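Local coordinates for haloalkane dehalogenase (Mycobacterium rhodesiae, PDB 4MJ3), which probably hydrolyses carbon-halogen bonds of haloalkanes to give alcohols and halide ions, as a haloalkane dehalogenase of the alpha/beta hydrolase fold, at residues Tyr96-His101 / Leu215-Pro220; Gly125-Leu130 / Met149-Asp154; Leu4-Glu9 / Ser87-Ser92. All blocks are in the same frame, centred on the assembly; numbering follows the deposited sequence.

Interaction 1: Tyr96-His101 / Leu215-Pro220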
loop_
_atom_site.group_PDB
_atom_site.type_symbol
_atom_site.label_atom_id
_atom_site.label_comp_id
_atom_site.label_asym_id
_atom_site.label_seq_id
_atom_site.Cartn_x
_atom_site.Cartn_y
_atom_site.Cartn_z
ATOM N N TYR A 96 1.690 7.390 -15.013
ATOM C CA TYR A 96 1.087 6.692 -13.889
ATOM C C TYR A 96 -0.402 6.528 -14.143
ATOM O O TYR A 96 -1.147 7.520 -14.327
ATOM C CB TYR A 96 1.301 7.446 -12.583
ATOM C CG TYR A 96 2.744 7.647 -12.204
ATOM C CD1 TYR A 96 3.449 8.748 -12.677
ATOM C CD2 TYR A 96 3.404 6.745 -11.398
ATOM C CE1 TYR A 96 4.781 8.955 -12.330
ATOM C CE2 TYR A 96 4.735 6.946 -11.025
ATOM C CZ TYR A 96 5.411 8.047 -11.502
ATOM O OH TYR A 96 6.703 8.292 -11.151
ATOM N N THR A 97 -0.839 5.275 -14.153
ATOM C CA THR A 97 -2.260 4.925 -14.261
ATOM C C THR A 97 -2.517 3.771 -13.316
ATOM O O THR A 97 -1.584 3.118 -12.826
ATOM C CB THR A 97 -2.666 4.460 -15.673
ATOM O OG1 THR A 97 -2.038 3.209 -15.972
ATOM C CG2 THR A 97 -2.313 5.491 -16.754
ATOM N N TYR A 98 -3.790 3.537 -13.016
ATOM C CA TYR A 98 -4.167 2.440 -12.118
ATOM C C TYR A 98 -3.669 1.123 -12.727
ATOM O O TYR A 98 -2.988 0.319 -12.056
ATOM C CB TYR A 98 -5.673 2.452 -11.932
ATOM C CG TYR A 98 -6.254 1.813 -10.684
ATOM C CD1 TYR A 98 -5.776 0.607 -10.173
ATOM C CD2 TYR A 98 -7.298 2.440 -10.013
ATOM C CE1 TYR A 98 -6.361 0.030 -9.052
ATOM C CE2 TYR A 98 -7.878 1.864 -8.904
ATOM C CZ TYR A 98 -7.408 0.666 -8.429
ATOM O OH TYR A 98 -8.030 0.099 -7.310
ATOM N N GLN A 99 -3.911 0.958 -14.032
ATOM C CA GLN A 99 -3.464 -0.237 -14.764
ATOM C C GLN A 99 -1.954 -0.432 -14.679
ATOM O O GLN A 99 -1.488 -1.545 -14.428
ATOM C CB GLN A 99 -3.855 -0.165 -16.241
ATOM C CG GLN A 99 -3.537 -1.423 -17.037
ATOM C CD GLN A 99 -4.352 -2.608 -16.581
ATOM O OE1 GLN A 99 -5.583 -2.598 -16.681
ATOM N NE2 GLN A 99 -3.685 -3.616 -16.026
ATOM N N ALA A 100 -1.193 0.653 -14.847
ATOM C CA ALA A 100 0.249 0.556 -14.841
ATOM C C ALA A 100 0.754 0.096 -13.473
ATOM O O ALA A 100 1.679 -0.743 -13.400
ATOM C CB ALA A 100 0.885 1.886 -15.233
ATOM N N HIS A 101 0.178 0.645 -12.401
ATOM C CA HIS A 101 0.598 0.271 -11.045
ATOM C C HIS A 101 0.299 -1.195 -10.754
ATOM O O HIS A 101 1.112 -1.897 -10.136
ATOM C CB HIS A 101 -0.074 1.156 -9.991
ATOM C CG HIS A 101 0.619 2.464 -9.774
ATOM N ND1 HIS A 101 1.888 2.554 -9.250
ATOM C CD2 HIS A 101 0.216 3.732 -10.001
ATOM C CE1 HIS A 101 2.225 3.824 -9.134
ATOM N NE2 HIS A 101 1.229 4.559 -9.589
ATOM N N LEU A 215 -6.091 9.305 -9.747
ATOM C CA LEU A 215 -6.346 7.951 -10.252
ATOM C C LEU A 215 -7.436 7.222 -9.481
ATOM O O LEU A 215 -7.824 6.128 -9.864
ATOM C CB LEU A 215 -5.052 7.113 -10.224
ATOM C CG LEU A 215 -3.894 7.667 -11.074
ATOM C CD1 LEU A 215 -2.698 6.742 -10.953
ATOM C CD2 LEU A 215 -4.295 7.831 -12.533
ATOM N N VAL A 216 -7.893 7.796 -8.374
ATOM C CA VAL A 216 -8.915 7.145 -7.552
ATOM C C VAL A 216 -10.243 7.236 -8.316
ATOM O O VAL A 216 -10.687 8.323 -8.638
ATOM C CB VAL A 216 -9.083 7.817 -6.179
ATOM C CG1 VAL A 216 -10.227 7.144 -5.397
ATOM C CG2 VAL A 216 -7.794 7.744 -5.386
ATOM N N PRO A 217 -10.851 6.085 -8.629
ATOM C CA PRO A 217 -12.107 6.191 -9.363
ATOM C C PRO A 217 -13.236 6.781 -8.536
ATOM O O PRO A 217 -13.561 6.253 -7.469
ATOM C CB PRO A 217 -12.417 4.747 -9.739
ATOM C CG PRO A 217 -11.105 4.056 -9.705
ATOM C CD PRO A 217 -10.366 4.702 -8.569
ATOM N N ILE A 218 -13.805 7.873 -9.008
ATOM C CA ILE A 218 -14.889 8.556 -8.297
ATOM C C ILE A 218 -16.101 8.764 -9.195
ATOM O O ILE A 218 -17.064 9.400 -8.787
ATOM C CB ILE A 218 -14.424 9.900 -7.679
ATOM C CG1 ILE A 218 -14.023 10.910 -8.761
ATOM C CG2 ILE A 218 -13.252 9.659 -6.714
ATOM C CD1 ILE A 218 -13.605 12.258 -8.216
ATOM N N SER A 219 -16.028 8.246 -10.416
ATOM C CA SER A 219 -17.115 8.311 -11.368
ATOM C C SER A 219 -17.023 7.094 -12.280
ATOM O O SER A 219 -15.936 6.569 -12.471
ATOM C CB SER A 219 -16.945 9.598 -12.185
ATOM O OG SER A 219 -17.623 9.538 -13.421
ATOM N N PRO A 220 -18.157 6.655 -12.865
ATOM C CA PRO A 220 -18.131 5.409 -13.635
ATOM C C PRO A 220 -17.526 5.503 -15.041
ATOM O O PRO A 220 -17.485 4.510 -15.748
ATOM C CB PRO A 220 -19.597 4.996 -13.677
ATOM C CG PRO A 220 -20.353 6.268 -13.536
ATOM C CD PRO A 220 -19.533 7.136 -12.637
#
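The capped start of helix 98-112 meets the loop 215-220 mainly through Leu215 and Tyr98, consistent with the chain returning from the cap to a core helix of the alpha/beta hydrolase fold. The N-cap is Thr97, whose OG1 accepts from Ala100 N at 2.9 Å. Against this first turn Leu215 lays its forked end: CD1 rests 3.8 Å from Thr97 CA, and CD2 is 3.6 Å from Tyr96 O. CD1 also approaches the edge of the His101 imidazole, with CD2 of that ring 4.3 Å from Leu215 CD1. Tyr98 carries the second half. Its CG stands anti to the backbone N (chi1 -156°), which turns the phenol toward the loop; CE2 comes within 3.8 Å of Pro217 CD. The proline meets the edge of the ring, near its plane, and the two side chains cross at about a right angle. Packing of carbon against carbon and carbonyl oxygen makes up the contact; the Tyr98 hydroxyl turns to Leu127 O. Phe212 stacks on His101. Helix 124-135 flanks the junction through Trp124, edge-to-face with Tyr98, and Asn228 of helix 225-235 touches both Tyr98 and Pro217.

Interaction 2: Gly125-Leu130 / Met149-Asp154; sequences GGLIGL and MLPTGD
Leu127, on the helix 124-135 that follows strand 117-121, packs against the backbone of Met149 and the ring of Pro151. In alpha/beta hydrolases the helix in this position leads away from the nucleophile elbow, and the chain 149-154 is the way out from strand 140-145 to helix 159-170, which is probably part of the cap. The close part centres on one carbonyl. Leu127 CD1 is 3.3 Å from Met149 O, and Leu127 CA approaches the same oxygen at 3.5 Å as a CA-H...O contact with an angle of 134° at the hydrogen. Leu130 adds CD1 at 3.9 Å from Met149 O. Leu127 CG also lies 3.7 Å from Pro151 CD, the two side chains crossing at about a right angle. Leu150, with CG anti to the backbone N (chi1 -179°), spreads its two methyls over the Leu127-Leu130 turn: its CD1 is 3.8 Å from Leu127 O, and its CD2 is 4.2 Å from Leu130 CB.

The Met149 side chain is held more loosely. Deposited as selenomethionine in two conformers, it starts away from the helix and touches Trp232 and Val259 in the conformer given. Separately, beyond Pro151 the chain leaves helix 124-135 altogether and closes an ST turn, Thr152 OG1 accepting from Asp154 N at 3.2 Å. The same hydroxyl donates to Asp154 OD2, meeting it from above the carboxylate plane, and exposed Asp154 forms a salt bridge with Arg229.

Met149 N and O, buried by this contact, have no hydrogen-bonding partner in the model. The chemistry is thus aliphatic, with C-H groups as the carbonyl's close neighbours and offering at most weak polar compensation.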
loop_
_atom_site.group_PDB
_atom_site.type_symbol
_atom_site.label_atom_id
_atom_site.label_comp_id
_atom_site.label_asym_id
_atom_site.label_seq_id
_atom_site.Cartn_x
_atom_site.Cartn_y
_atom_site.Cartn_z
ATOM N N GLY A 125 -1.985 0.842 -1.416
ATOM C CA GLY A 125 -1.517 -0.531 -1.286
ATOM C C GLY A 125 -2.666 -1.517 -1.460
ATOM O O GLY A 125 -2.501 -2.575 -2.069
ATOM N N GLY A 126 -3.837 -1.154 -0.948
ATOM C CA GLY A 126 -5.038 -1.961 -1.122
ATOM C C GLY A 126 -5.794 -1.705 -2.420
ATOM O O GLY A 126 -6.366 -2.638 -2.989
ATOM N N LEU A 127 -5.858 -0.474 -2.897
ATOM C CA LEU A 127 -6.491 -0.242 -4.209
ATOM C C LEU A 127 -5.800 -1.106 -5.266
ATOM O O LEU A 127 -6.443 -1.668 -6.143
ATOM C CB LEU A 127 -6.473 1.215 -4.627
ATOM C CG LEU A 127 -7.621 2.070 -4.101
ATOM C CD1 LEU A 127 -7.432 2.403 -2.625
ATOM C CD2 LEU A 127 -7.749 3.342 -4.909
ATOM N N ILE A 128 -4.477 -1.232 -5.146
ATOM C CA ILE A 128 -3.701 -2.085 -6.051
ATOM C C ILE A 128 -3.763 -3.542 -5.613
ATOM O O ILE A 128 -4.117 -4.418 -6.405
ATOM C CB ILE A 128 -2.241 -1.596 -6.140
ATOM C CG1 ILE A 128 -2.201 -0.230 -6.820
ATOM C CG2 ILE A 128 -1.389 -2.593 -6.903
ATOM C CD1 ILE A 128 -0.988 0.587 -6.482
ATOM N N GLY A 129 -3.477 -3.790 -4.343
ATOM C CA GLY A 129 -3.433 -5.149 -3.815
ATOM C C GLY A 129 -4.744 -5.912 -3.903
ATOM O O GLY A 129 -4.754 -7.087 -4.303
ATOM N N LEU A 130 -5.863 -5.269 -3.558
ATOM C CA LEU A 130 -7.161 -5.940 -3.625
ATOM C C LEU A 130 -7.564 -6.231 -5.078
ATOM O O LEU A 130 -8.197 -7.257 -5.369
ATOM C CB LEU A 130 -8.246 -5.128 -2.919
ATOM C CG LEU A 130 -8.084 -4.955 -1.409
ATOM C CD1 LEU A 130 -9.086 -3.930 -0.899
ATOM C CD2 LEU A 130 -8.252 -6.275 -0.686
HETATM N N MSE A 149 -9.720 0.432 0.317
HETATM C CA MSE A 149 -10.952 0.034 -0.404
HETATM C C MSE A 149 -10.592 -0.364 -1.809
HETATM O O MSE A 149 -9.434 -0.242 -2.229
HETATM C CB MSE A 149 -12.022 1.111 -0.533
HETATM C CG MSE A 149 -13.375 0.638 0.026
HETATM SE SE MSE A 149 -14.431 -0.884 -0.682
HETATM C CE MSE A 149 -15.911 0.239 -1.302
ATOM N N LEU A 150 -11.599 -0.828 -2.539
ATOM C CA LEU A 150 -11.477 -1.119 -3.969
ATOM C C LEU A 150 -12.610 -0.402 -4.686
ATOM O O LEU A 150 -13.660 -0.994 -4.934
ATOM C CB LEU A 150 -11.492 -2.611 -4.262
ATOM C CG LEU A 150 -11.354 -3.036 -5.736
ATOM C CD1 LEU A 150 -10.189 -2.349 -6.434
ATOM C CD2 LEU A 150 -11.209 -4.535 -5.883
ATOM N N PRO A 151 -12.434 0.885 -4.977
ATOM C CA PRO A 151 -13.536 1.620 -5.604
ATOM C C PRO A 151 -13.652 1.331 -7.087
ATOM O O PRO A 151 -12.656 1.239 -7.792
ATOM C CB PRO A 151 -13.162 3.092 -5.383
ATOM C CG PRO A 151 -11.716 3.096 -5.033
ATOM C CD PRO A 151 -11.212 1.700 -4.902
ATOM N N THR A 152 -14.877 1.268 -7.571
ATOM C CA THR A 152 -15.124 1.060 -8.994
ATOM C C THR A 152 -15.412 2.363 -9.730
ATOM O O THR A 152 -15.423 2.379 -10.952
ATOM C CB THR A 152 -16.335 0.140 -9.160
ATOM O OG1 THR A 152 -17.449 0.713 -8.474
ATOM C CG2 THR A 152 -16.046 -1.258 -8.586
ATOM N N GLY A 153 -15.694 3.424 -8.972
ATOM C CA GLY A 153 -16.180 4.678 -9.515
ATOM C C GLY A 153 -17.692 4.815 -9.421
ATOM O O GLY A 153 -18.266 5.839 -9.788
ATOM N N ASP A 154 -18.358 3.782 -8.929
ATOM C CA ASP A 154 -19.809 3.796 -8.855
ATOM C C ASP A 154 -20.383 4.486 -7.628
ATOM O O ASP A 154 -21.560 4.817 -7.630
ATOM C CB ASP A 154 -20.338 2.370 -8.972
ATOM C CG ASP A 154 -20.092 1.799 -10.353
ATOM O OD1 ASP A 154 -20.526 2.436 -11.343
ATOM O OD2 ASP A 154 -19.488 0.712 -10.477
#

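Interaction 3: Leu4-Glu9 / Ser87-Ser92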
loop_
_atom_site.group_PDB
_atom_site.type_symbol
_atom_site.label_atom_id
_atom_site.label_comp_id
_atom_site.label_asym_id
_atom_site.label_seq_id
_atom_site.Cartn_x
_atom_site.Cartn_y
_atom_site.Cartn_z
ATOM N N LEU A 4 13.560 8.908 -13.408
ATOM C CA LEU A 4 14.561 9.316 -12.444
ATOM C C LEU A 4 14.770 8.248 -11.376
ATOM O O LEU A 4 13.858 7.483 -11.047
ATOM C CB LEU A 4 14.135 10.636 -11.760
ATOM C CG LEU A 4 14.140 11.851 -12.695
ATOM C CD1 LEU A 4 13.575 13.072 -11.967
ATOM C CD2 LEU A 4 15.529 12.133 -13.216
ATOM N N ARG A 5 15.961 8.249 -10.801
ATOM C CA ARG A 5 16.294 7.393 -9.654
ATOM C C ARG A 5 16.821 8.269 -8.518
ATOM O O ARG A 5 17.736 9.070 -8.709
ATOM C CB ARG A 5 17.360 6.373 -10.026
ATOM C CG ARG A 5 17.763 5.442 -8.884
ATOM C CD ARG A 5 18.626 4.290 -9.368
ATOM N NE ARG A 5 17.887 3.408 -10.271
ATOM C CZ ARG A 5 18.414 2.381 -10.942
ATOM N NH1 ARG A 5 19.698 2.037 -10.785
ATOM N NH2 ARG A 5 17.632 1.654 -11.726
ATOM N N THR A 6 16.236 8.112 -7.334
ATOM C CA THR A 6 16.593 8.938 -6.182
ATOM C C THR A 6 17.995 8.550 -5.748
ATOM O O THR A 6 18.274 7.360 -5.619
ATOM C CB THR A 6 15.609 8.727 -5.000
ATOM O OG1 THR A 6 14.276 9.018 -5.443
ATOM C CG2 THR A 6 15.954 9.640 -3.858
ATOM N N PRO A 7 18.888 9.524 -5.590
ATOM C CA PRO A 7 20.247 9.141 -5.149
ATOM C C PRO A 7 20.275 8.376 -3.826
ATOM O O PRO A 7 19.535 8.708 -2.906
ATOM C CB PRO A 7 20.958 10.483 -4.995
ATOM C CG PRO A 7 20.203 11.417 -5.871
ATOM C CD PRO A 7 18.780 10.954 -5.869
ATOM N N ASP A 8 21.146 7.376 -3.720
ATOM C CA ASP A 8 21.251 6.554 -2.511
ATOM C C ASP A 8 21.617 7.344 -1.269
ATOM O O ASP A 8 21.224 6.962 -0.172
ATOM C CB ASP A 8 22.250 5.398 -2.703
ATOM C CG ASP A 8 21.596 4.180 -3.311
ATOM O OD1 ASP A 8 20.369 4.067 -3.203
ATOM O OD2 ASP A 8 22.288 3.329 -3.876
ATOM N N GLU A 9 22.332 8.451 -1.440
ATOM C CA GLU A 9 22.684 9.315 -0.307
ATOM C C GLU A 9 21.444 9.827 0.455
ATOM O O GLU A 9 21.520 10.133 1.641
ATOM C CB GLU A 9 23.549 10.477 -0.770
ATOM C CG GLU A 9 24.952 10.018 -1.252
ATOM C CD GLU A 9 25.007 9.596 -2.723
ATOM O OE1 GLU A 9 23.942 9.417 -3.347
ATOM O OE2 GLU A 9 26.124 9.424 -3.260
ATOM N N SER A 87 12.155 2.945 -5.229
ATOM C CA SER A 87 11.860 2.518 -6.588
ATOM C C SER A 87 12.089 3.653 -7.589
ATOM O O SER A 87 12.131 4.834 -7.221
ATOM C CB SER A 87 10.441 1.971 -6.712
ATOM O OG SER A 87 10.277 0.750 -5.973
ATOM N N ASP A 88 12.302 3.282 -8.841
ATOM C CA ASP A 88 12.444 4.272 -9.906
ATOM C C ASP A 88 11.160 5.079 -10.109
ATOM O O ASP A 88 10.071 4.655 -9.727
ATOM C CB ASP A 88 12.845 3.595 -11.220
ATOM C CG ASP A 88 14.304 3.161 -11.239
ATOM O OD1 ASP A 88 15.060 3.541 -10.322
ATOM O OD2 ASP A 88 14.691 2.444 -12.197
ATOM N N LYS A 89 11.315 6.259 -10.720
ATOM C CA LYS A 89 10.278 7.279 -10.702
ATOM C C LYS A 89 10.129 7.933 -12.088
ATOM O O LYS A 89 10.828 8.890 -12.430
ATOM C CB LYS A 89 10.579 8.341 -9.632
ATOM C CG LYS A 89 10.754 7.758 -8.230
ATOM C CD LYS A 89 10.994 8.815 -7.174
ATOM C CE LYS A 89 10.991 8.205 -5.788
ATOM N NZ LYS A 89 12.058 7.191 -5.606
ATOM N N PRO A 90 9.218 7.397 -12.900
ATOM C CA PRO A 90 8.828 8.043 -14.133
ATOM C C PRO A 90 8.547 9.541 -13.895
ATOM O O PRO A 90 7.982 9.905 -12.856
ATOM C CB PRO A 90 7.563 7.276 -14.533
ATOM C CG PRO A 90 7.803 5.901 -13.965
ATOM C CD PRO A 90 8.505 6.126 -12.675
ATOM N N THR A 91 8.911 10.387 -14.863
ATOM C CA THR A 91 8.862 11.825 -14.682
ATOM C C THR A 91 7.554 12.482 -15.091
ATOM O O THR A 91 7.330 13.634 -14.753
ATOM C CB THR A 91 9.987 12.509 -15.505
ATOM O OG1 THR A 91 9.829 12.144 -16.869
ATOM C CG2 THR A 91 11.344 12.036 -14.999
ATOM N N SER A 92 6.727 11.783 -15.854
ATOM C CA SER A 92 5.477 12.380 -16.333
ATOM C C SER A 92 4.303 11.828 -15.556
ATOM O O SER A 92 4.201 10.626 -15.351
ATOM C CB SER A 92 5.257 12.118 -17.824
ATOM O OG SER A 92 3.981 12.626 -18.210
HETATM O O HOH W 1 14.662 5.925 -6.587
#
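Arg5 and Asp88 form a side-on salt bridge beside the two-stranded antiparallel pairing of Leu4 with Lys89. From its CB onward the arginine runs along one carboxylate oxygen: CB, CG and CD all pass Asp88 OD1 without bonding, CG at 3.6 Å. The chain then bends at CG-CD (chi3 -65°), which turns the guanidinium back onto the acid. NE donates to Asp88 OD1 at 2.8 Å, and NH2 donates to Asp88 OD2 at 3.1 Å. Each oxygen uses its syn lone pair, and the two planes are only 19° apart, so the paired bonds hold the groups nearly coplanar. Asp88 OD2 is also bonded to Arg35 N.

In the hydrogen-bonded pair, Leu4 N reaches Lys89 O at 2.9 Å with an N-H...O angle of 173°, and Lys89 N reaches Leu4 O at 2.8 Å. Lys89 runs out to Thr6, bending at its last torsion so that NZ donates to Thr6 OG1 at 2.9 Å, as well as to Ser87 O and Gly85 O. Thr6 OG1 is further bonded to Pro199 O, and a water links Thr6 N to Ser87 O. Leu4 CG touches Thr91 CG2 at 3.6 Å. The small sheet of strands 3-4 and 89-90 thus lies beside strand 33-41, reached through Arg35, and ahead of helix 98-112, whose approach it joins where Pro90 O meets the Tyr96 hydroxyl.

How the interactions relate
From the N terminus, interaction 3 closes first: residues 4-9 return to 87-92 after 77 intervening residues, fastening the N-terminal arm to the chain that runs on toward helix 98-112. Interaction 1 opens just afterwards, at 96-101, and does not close until 215-220, its long loop taking in strands 117-121 and 140-145, helix 124-135 and the helices from 159-170 to 207-211. Within that loop, 125-130 and 149-154 of interaction 2 make a much shorter closure, so 2 nests in 1, while 3 precedes both in series. Interactions 1 and 2 touch, Pro220 CD lying 3.4 Å from Gly153 O. Together they bind the outgoing and returning chains of the probable cap region to core helices.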